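Local coordinates for clan CA, family C40, NlpC/P60 superfamily cysteine peptidase (PDB 6BIO), which probably acts as a cysteine peptidase of the NlpC/P60 family, a peptidoglycan hydrolase with which the parasite Trichomonas vaginalis targets bacteria, at residues A[13-18]-A[121-126]. Numbering follows the deposited sequence.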
ATOM      1  N   SER A  13       7.709   7.280 -20.488  1.00 12.71           N
ATOM      2  CA  SER A  13       6.951   7.331 -19.249  1.00 13.03           C
ATOM      3  C   SER A  13       5.717   8.208 -19.394  1.00 15.05           C
ATOM      4  O   SER A  13       5.771   9.265 -20.009  1.00 16.25           O
ATOM      5  CB  SER A  13       7.784   7.870 -18.098  1.00 12.24           C
ATOM      6  OG  SER A  13       6.975   7.963 -16.930  1.00 12.29           O
ATOM      7  N   SER A  14       4.601   7.710 -18.871  1.00 16.08           N
ATOM      8  CA  SER A  14       3.383   8.492 -18.711  1.00 17.31           C
ATOM      9  C   SER A  14       3.152   8.898 -17.262  1.00 16.05           C
ATOM     10  O   SER A  14       2.055   9.366 -16.929  1.00 17.78           O
ATOM     11  CB  SER A  14       2.157   7.740 -19.245  1.00 20.01           C
ATOM     12  OG  SER A  14       1.833   6.648 -18.392  1.00 22.46           O
ATOM     13  N   TYR A  15       4.163   8.757 -16.404  1.00 13.41           N
ATOM     14  CA  TYR A  15       3.982   8.958 -14.969  1.00 11.53           C
ATOM     15  C   TYR A  15       3.759  10.436 -14.679  1.00 10.86           C
ATOM     16  O   TYR A  15       4.622  11.267 -14.981  1.00 12.44           O
ATOM     17  CB  TYR A  15       5.200   8.425 -14.217  1.00 10.25           C
ATOM     18  CG  TYR A  15       4.996   8.335 -12.709  1.00  8.71           C
ATOM     19  CD1 TYR A  15       5.259   9.405 -11.891  1.00  9.14           C
ATOM     20  CD2 TYR A  15       4.506   7.191 -12.136  1.00  9.14           C
ATOM     21  CE1 TYR A  15       5.045   9.342 -10.519  1.00  9.15           C
ATOM     22  CE2 TYR A  15       4.277   7.108 -10.776  1.00  8.98           C
ATOM     23  CZ  TYR A  15       4.524   8.184  -9.972  1.00  9.31           C
ATOM     24  OH  TYR A  15       4.231   8.027  -8.607  1.00  9.26           O
ATOM     25  N   GLN A  16       2.604  10.764 -14.102  1.00 10.08           N
ATOM     26  CA  GLN A  16       2.266  12.144 -13.836  0.52 10.99           C
ATOM     27  C   GLN A  16       2.870  12.609 -12.516  1.00  9.77           C
ATOM     28  O   GLN A  16       3.075  11.844 -11.569  1.00  9.59           O
ATOM     29  CB  GLN A  16       0.743  12.281 -13.813  0.52 13.35           C
ATOM     30  CG  GLN A  16       0.068  11.893 -15.112  0.52 16.64           C
ATOM     31  CD  GLN A  16       0.544  12.722 -16.297  0.52 19.51           C
ATOM     32  OE1 GLN A  16       0.488  13.965 -16.278  0.52 20.67           O
ATOM     33  NE2 GLN A  16       1.009  12.040 -17.340  0.52 20.76           N
ATOM     34  N   THR A  17       3.168  13.904 -12.458  1.00  8.99           N
ATOM     35  CA  THR A  17       3.720  14.498 -11.252  1.00  8.78           C
ATOM     36  C   THR A  17       2.755  14.347 -10.088  1.00  8.28           C
ATOM     37  O   THR A  17       1.573  14.731 -10.178  1.00 10.28           O
ATOM     38  CB  THR A  17       4.003  15.963 -11.523  1.00 10.31           C
ATOM     39  OG1 THR A  17       4.746  16.059 -12.739  1.00 11.95           O
ATOM     40  CG2 THR A  17       4.771  16.588 -10.375  1.00 10.56           C
ATOM     41  N   GLN A  18       3.259  13.738  -9.010  1.00  7.08           N
ATOM     42  CA  GLN A  18       2.450  13.447  -7.836  1.00  7.07           C
ATOM     43  C   GLN A  18       3.227  13.811  -6.583  1.00  6.10           C
ATOM     44  O   GLN A  18       4.446  13.924  -6.592  1.00  6.55           O
ATOM     45  CB  GLN A  18       2.079  11.969  -7.796  1.00  8.23           C
ATOM     46  CG  GLN A  18       1.138  11.590  -8.895  1.00  8.64           C
ATOM     47  CD  GLN A  18       1.076  10.089  -9.145  1.00  8.35           C
ATOM     48  OE1 GLN A  18       0.546   9.326  -8.330  1.00  7.87           O
ATOM     49  NE2 GLN A  18       1.580   9.658 -10.303  1.00  8.30           N
ATOM     50  N   ASN A 121       8.052   5.319  -5.289  1.00  6.42           N
ATOM     51  CA  ASN A 121       7.586   4.190  -6.086  1.00  6.58           C
ATOM     52  C   ASN A 121       7.245   4.623  -7.493  1.00  6.65           C
ATOM     53  O   ASN A 121       6.323   4.108  -8.114  1.00  7.13           O
ATOM     54  CB  ASN A 121       6.422   3.449  -5.425  1.00  6.96           C
ATOM     55  CG  ASN A 121       6.145   2.093  -6.026  1.00  7.22           C
ATOM     56  OD1 ASN A 121       7.027   1.438  -6.560  1.00  8.10           O
ATOM     57  ND2 ASN A 121       4.916   1.624  -5.868  1.00  8.11           N
ATOM     58  N   CYS A 122       8.063   5.546  -8.024  1.00  6.61           N
ATOM     59  CA  CYS A 122       7.835   6.087  -9.368  1.00  7.35           C
ATOM     60  C   CYS A 122       8.563   5.234 -10.408  1.00  7.23           C
ATOM     61  O   CYS A 122       9.550   5.647 -11.003  1.00  7.38           O
ATOM     62  CB  CYS A 122       8.296   7.536  -9.457  1.00  7.43           C
ATOM     63  SG  CYS A 122       7.920   8.570  -8.028  1.00  7.59           S
ATOM     64  N   ASP A 123       8.080   4.009 -10.584  1.00  8.00           N
ATOM     65  CA  ASP A 123       8.608   3.105 -11.599  1.00  8.42           C
ATOM     66  C   ASP A 123      10.122   2.955 -11.510  1.00  8.67           C
ATOM     67  O   ASP A 123      10.836   3.003 -12.529  1.00  9.38           O
ATOM     68  CB  ASP A 123       8.185   3.552 -12.989  1.00 10.23           C
ATOM     69  CG  ASP A 123       6.680   3.593 -13.147  1.00 11.54           C
ATOM     70  OD1 ASP A 123       5.959   2.897 -12.424  1.00 13.04           O
ATOM     71  OD2 ASP A 123       6.198   4.362 -13.964  1.00 12.62           O
ATOM     72  N   GLY A 124      10.627   2.775 -10.288  1.00  7.93           N
ATOM     73  CA  GLY A 124      12.050   2.568 -10.053  1.00  8.63           C
ATOM     74  C   GLY A 124      12.795   3.815  -9.637  1.00  8.60           C
ATOM     75  O   GLY A 124      14.017   3.737  -9.436  1.00 10.89           O
ATOM     76  N   PHE A 125      12.080   4.917  -9.387  1.00  7.64           N
ATOM     77  CA  PHE A 125      12.642   6.218  -9.052  1.00  6.84           C
ATOM     78  C   PHE A 125      11.886   6.824  -7.874  1.00  7.27           C
ATOM     79  O   PHE A 125      10.719   6.512  -7.658  1.00  8.04           O
ATOM     80  CB  PHE A 125      12.532   7.216 -10.220  1.00  7.23           C
ATOM     81  CG  PHE A 125      13.313   6.833 -11.466  1.00  7.69           C
ATOM     82  CD1 PHE A 125      12.838   5.863 -12.344  1.00  8.84           C
ATOM     83  CD2 PHE A 125      14.462   7.549 -11.828  1.00  8.39           C
ATOM     84  CE1 PHE A 125      13.545   5.569 -13.500  1.00  8.98           C
ATOM     85  CE2 PHE A 125      15.166   7.242 -12.970  1.00  9.29           C
ATOM     86  CZ  PHE A 125      14.696   6.249 -13.814  1.00  9.61           C
ATOM     87  N   TYR A 126      12.531   7.743  -7.136  1.00  7.05           N
ATOM     88  CA  TYR A 126      11.846   8.735  -6.313  1.00  6.68           C
ATOM     89  C   TYR A 126      11.772  10.025  -7.112  1.00  6.62           C
ATOM     90  O   TYR A 126      12.660  10.313  -7.932  1.00  7.97           O
ATOM     91  CB  TYR A 126      12.603   9.035  -5.005  1.00  7.34           C
ATOM     92  CG  TYR A 126      12.625   7.912  -3.988  1.00  7.12           C
ATOM     93  CD1 TYR A 126      11.567   7.729  -3.100  1.00  7.75           C
ATOM     94  CD2 TYR A 126      13.688   7.022  -3.926  1.00  7.97           C
ATOM     95  CE1 TYR A 126      11.571   6.726  -2.189  1.00  7.91           C
ATOM     96  CE2 TYR A 126      13.708   6.010  -2.979  1.00  9.39           C
ATOM     97  CZ  TYR A 126      12.649   5.873  -2.116  1.00  9.45           C
ATOM     98  OH  TYR A 126      12.584   4.886  -1.182  1.00 12.25           O
TER
HETATM   99  O   HOH W   1       7.621   5.556 -15.886  1.00 14.28           O
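The CA atoms of Tyr15 and Cys122, 7.4 Å apart, are the nearest CA pair between an irregular loop at 13-18 and the turn that joins strands 114-122 and 125-130. Side chains fill the gap. Tyr15 reaches across with CG anti to its own backbone N (chi1 -169°) and lays its ring on Cys122: CB of Cys122 lies over one face, 4.1 Å from the centroid of the Tyr15 ring, in a CH-pi contact near the rim, while SG stands obliquely, 3.8 Å from Tyr15 OH. Cysteine suits this place, being small enough to fit under the ring yet polarisable at its sulfur. On the opposite face lies NE2 of Gln18, turned back to give the Gln16 carbonyl O a 2.9 Å hydrogen bond; the ring thus lies between an amide nitrogen and the CB of Cys122. Tyrosine suits the place because its hydroxyl is hydrogen-bonded to OD2 of Asp119. At the backbone end of the tyrosine, Ser13 OG accepts from Tyr15 N at 3.0 Å, an ST turn that helps fix its base. The same oxygen donates to a water, which in turn donates to Asp123 OD2, 2.7 Å away; a short acid at the exposed turn is tied to the loop through solvent. Asp123 OD2 also lies 3.8 Å from Tyr15 CD2, oblique to the ring, the carboxylate plane turned 79° from it. The contact joins the lead-in to strand 19-23 with a hairpin of the bacterial SH3 domain, where Tyr136 of strand 133-138 touches both Tyr15 and Cys122 and His55 of strand 53-60 adjoins Tyr15 and Gln18.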